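Local structure of transglutaminase-like domain-containing protein (Streptococcus suis, 4XZ7) at residues 197-202 and 380-385. The protein probably acts as a transglutaminase, a virulence factor with antiphagocytic properties, of which this part includes the transglutaminase-like domain. Sequence-based numbering, arbitrary orientation.
Sequences LIHKLI and KSLVGL
H199 and K380 are the nearest pair of CA atoms across the contact, 7.8 Å apart, where one face of helix 188-205 meets an irregular segment in the loop after helix 359-365. No hydrogen bond joins the two segments, so side chains bridge the gap. H199, with CG anti to the backbone N (chi1 -155°), reaches out from the helix between K380 and L382. H199 NE2 lies 3.2 Å from L382 CD2, a close polar-to-methyl contact, while ND1 makes a weak hydrogen bond to E203 one turn on, within the same helix. H199 CD2 is 3.9 Å from K380 CG, the two side chains crossing at about a right angle; the lysine's methylenes supply this apolar contact, while its amine forms a long, weak ion pair with D196. One helical turn on, I202 meets the leucine tip to tip, its CD1 3.7 Å from L382 CD1. The forked end of L382 thus serves two neighbours, one methyl for the imidazole and the other for the isoleucine; M277 and L278 also touch this leucine. Within the loop, S381 OG donates to G384 O (2.7 Å) and weakly accepts V383 N; G384's positive phi of 74° favours glycine. No salt bridge crosses between the segments, so packing joins them, while the D196 pair links K380 to the residue just before 197-202.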
ATOM      1  N   LEU B 197     -18.481  18.091  -7.348  1.00 31.86           N
ATOM      2  CA  LEU B 197     -17.574  18.113  -8.501  1.00 31.21           C
ATOM      3  C   LEU B 197     -18.258  17.669  -9.805  1.00 30.87           C
ATOM      4  O   LEU B 197     -18.041  18.260 -10.872  1.00 37.57           O
ATOM      5  CB  LEU B 197     -16.362  17.232  -8.217  1.00 35.95           C
ATOM      6  CG  LEU B 197     -15.046  17.882  -7.781  1.00 34.87           C
ATOM      7  CD1 LEU B 197     -15.232  19.269  -7.260  1.00 32.30           C
ATOM      8  CD2 LEU B 197     -14.353  17.014  -6.730  1.00 29.88           C
ATOM      9  N   ILE B 198     -19.098  16.640  -9.712  1.00 26.52           N
ATOM     10  CA  ILE B 198     -19.839  16.154 -10.872  1.00 26.98           C
ATOM     11  C   ILE B 198     -20.847  17.186 -11.342  1.00 47.68           C
ATOM     12  O   ILE B 198     -20.960  17.446 -12.545  1.00 45.17           O
ATOM     13  CB  ILE B 198     -20.567  14.841 -10.558  1.00 37.11           C
ATOM     14  CG1 ILE B 198     -19.542  13.745 -10.264  1.00 31.79           C
ATOM     15  CG2 ILE B 198     -21.444  14.429 -11.709  1.00 27.55           C
ATOM     16  CD1 ILE B 198     -20.161  12.522  -9.687  1.00 33.63           C
ATOM     17  N   HIS B 199     -21.577  17.765 -10.386  1.00 44.89           N
ATOM     18  CA  HIS B 199     -22.528  18.837 -10.669  1.00 38.79           C
ATOM     19  C   HIS B 199     -21.839  19.959 -11.444  1.00 34.57           C
ATOM     20  O   HIS B 199     -22.364  20.456 -12.446  1.00 33.45           O
ATOM     21  CB  HIS B 199     -23.132  19.381  -9.369  1.00 45.02           C
ATOM     22  CG  HIS B 199     -24.478  20.019  -9.538  1.00 55.20           C
ATOM     23  ND1 HIS B 199     -24.670  21.178 -10.261  1.00 59.02           N
ATOM     24  CD2 HIS B 199     -25.696  19.668  -9.061  1.00 59.29           C
ATOM     25  CE1 HIS B 199     -25.949  21.507 -10.232  1.00 57.45           C
ATOM     26  NE2 HIS B 199     -26.592  20.609  -9.508  1.00 61.84           N
ATOM     27  N   LYS B 200     -20.653  20.344 -10.992  1.00 38.63           N
ATOM     28  CA  LYS B 200     -19.899  21.383 -11.679  1.00 40.49           C
ATOM     29  C   LYS B 200     -19.491  20.951 -13.085  1.00 45.23           C
ATOM     30  O   LYS B 200     -19.497  21.774 -14.007  1.00 35.39           O
ATOM     31  CB  LYS B 200     -18.668  21.775 -10.866  1.00 39.56           C
ATOM     32  CG  LYS B 200     -18.964  22.824  -9.800  1.00 46.17           C
ATOM     33  CD  LYS B 200     -17.800  23.006  -8.835  1.00 49.15           C
ATOM     34  CE  LYS B 200     -18.149  24.026  -7.761  1.00 62.55           C
ATOM     35  NZ  LYS B 200     -17.062  24.157  -6.751  1.00 68.25           N
ATOM     36  N   LEU B 201     -19.136  19.675 -13.268  1.00 42.80           N
ATOM     37  CA  LEU B 201     -18.859  19.211 -14.636  1.00 40.76           C
ATOM     38  C   LEU B 201     -20.116  19.356 -15.499  1.00 37.98           C
ATOM     39  O   LEU B 201     -20.031  19.720 -16.669  1.00 39.80           O
ATOM     40  CB  LEU B 201     -18.365  17.758 -14.665  1.00 30.06           C
ATOM     41  CG  LEU B 201     -17.001  17.463 -14.044  1.00 35.70           C
ATOM     42  CD1 LEU B 201     -16.720  15.968 -14.058  1.00 35.34           C
ATOM     43  CD2 LEU B 201     -15.907  18.218 -14.789  1.00 32.37           C
ATOM     44  N   ILE B 202     -21.278  19.083 -14.909  1.00 36.00           N
ATOM     45  CA  ILE B 202     -22.545  19.160 -15.620  1.00 42.29           C
ATOM     46  C   ILE B 202     -22.832  20.595 -16.038  1.00 44.79           C
ATOM     47  O   ILE B 202     -23.230  20.853 -17.178  1.00 43.48           O
ATOM     48  CB  ILE B 202     -23.716  18.636 -14.765  1.00 38.73           C
ATOM     49  CG1 ILE B 202     -23.597  17.130 -14.581  1.00 32.91           C
ATOM     50  CG2 ILE B 202     -25.043  18.968 -15.419  1.00 33.28           C
ATOM     51  CD1 ILE B 202     -24.727  16.514 -13.803  1.00 34.05           C
ATOM     52  N   LYS B 380     -29.343  16.224  -5.050  1.00 46.90           N
ATOM     53  CA  LYS B 380     -28.523  16.827  -6.093  1.00 49.22           C
ATOM     54  C   LYS B 380     -29.081  16.520  -7.483  1.00 52.96           C
ATOM     55  O   LYS B 380     -28.611  17.072  -8.481  1.00 61.78           O
ATOM     56  CB  LYS B 380     -27.067  16.373  -5.975  1.00 52.69           C
ATOM     57  CG  LYS B 380     -26.099  17.544  -5.860  1.00 56.05           C
ATOM     58  CD  LYS B 380     -26.483  18.454  -4.692  1.00 58.56           C
ATOM     59  CE  LYS B 380     -25.980  19.879  -4.907  1.00 62.46           C
ATOM     60  NZ  LYS B 380     -24.550  19.915  -5.332  1.00 62.22           N
ATOM     61  N   SER B 381     -30.084  15.646  -7.539  1.00 50.54           N
ATOM     62  CA  SER B 381     -30.872  15.442  -8.753  1.00 51.81           C
ATOM     63  C   SER B 381     -31.320  16.781  -9.339  1.00 49.42           C
ATOM     64  O   SER B 381     -31.727  17.684  -8.607  1.00 45.27           O
ATOM     65  CB  SER B 381     -32.090  14.561  -8.464  1.00 55.04           C
ATOM     66  OG  SER B 381     -33.007  14.565  -9.547  1.00 53.51           O
ATOM     67  N   LEU B 382     -31.223  16.901 -10.657  1.00 48.55           N
ATOM     68  CA  LEU B 382     -31.508  18.151 -11.349  1.00 50.01           C
ATOM     69  C   LEU B 382     -32.888  18.134 -11.963  1.00 45.88           C
ATOM     70  O   LEU B 382     -33.287  19.071 -12.653  1.00 48.68           O
ATOM     71  CB  LEU B 382     -30.464  18.404 -12.431  1.00 49.38           C
ATOM     72  CG  LEU B 382     -29.030  18.448 -11.904  1.00 49.00           C
ATOM     73  CD1 LEU B 382     -28.152  17.508 -12.702  1.00 37.18           C
ATOM     74  CD2 LEU B 382     -28.516  19.874 -11.964  1.00 51.02           C
ATOM     75  N   VAL B 383     -33.610  17.051 -11.717  1.00 44.92           N
ATOM     76  CA  VAL B 383     -34.945  16.881 -12.268  1.00 51.67           C
ATOM     77  C   VAL B 383     -35.940  16.587 -11.150  1.00 47.45           C
ATOM     78  O   VAL B 383     -36.985  15.975 -11.376  1.00 49.08           O
ATOM     79  CB  VAL B 383     -34.978  15.747 -13.319  1.00 50.86           C
ATOM     80  CG1 VAL B 383     -34.167  16.139 -14.554  1.00 40.75           C
ATOM     81  CG2 VAL B 383     -34.448  14.440 -12.714  1.00 50.33           C
ATOM     82  N   GLY B 384     -35.605  17.024  -9.941  1.00 43.53           N
ATOM     83  CA  GLY B 384     -36.462  16.796  -8.795  1.00 49.56           C
ATOM     84  C   GLY B 384     -36.428  15.354  -8.324  1.00 53.48           C
ATOM     85  O   GLY B 384     -35.588  14.558  -8.764  1.00 47.73           O
ATOM     86  N   LEU B 385     -37.359  15.010  -7.440  1.00 49.41           N
ATOM     87  CA  LEU B 385     -37.344  13.710  -6.781  1.00 48.51           C
ATOM     88  C   LEU B 385     -38.426  12.773  -7.319  1.00 56.86           C
ATOM     89  O   LEU B 385     -38.547  11.631  -6.865  1.00 58.30           O
ATOM     90  CB  LEU B 385     -37.516  13.880  -5.267  1.00 42.52           C
ATOM     91  CG  LEU B 385     -36.522  14.761  -4.496  1.00 50.29           C
ATOM     92  CD1 LEU B 385     -35.092  14.485  -4.925  1.00 49.16           C
ATOM     93  CD2 LEU B 385     -36.839  16.252  -4.606  1.00 58.48           C
TER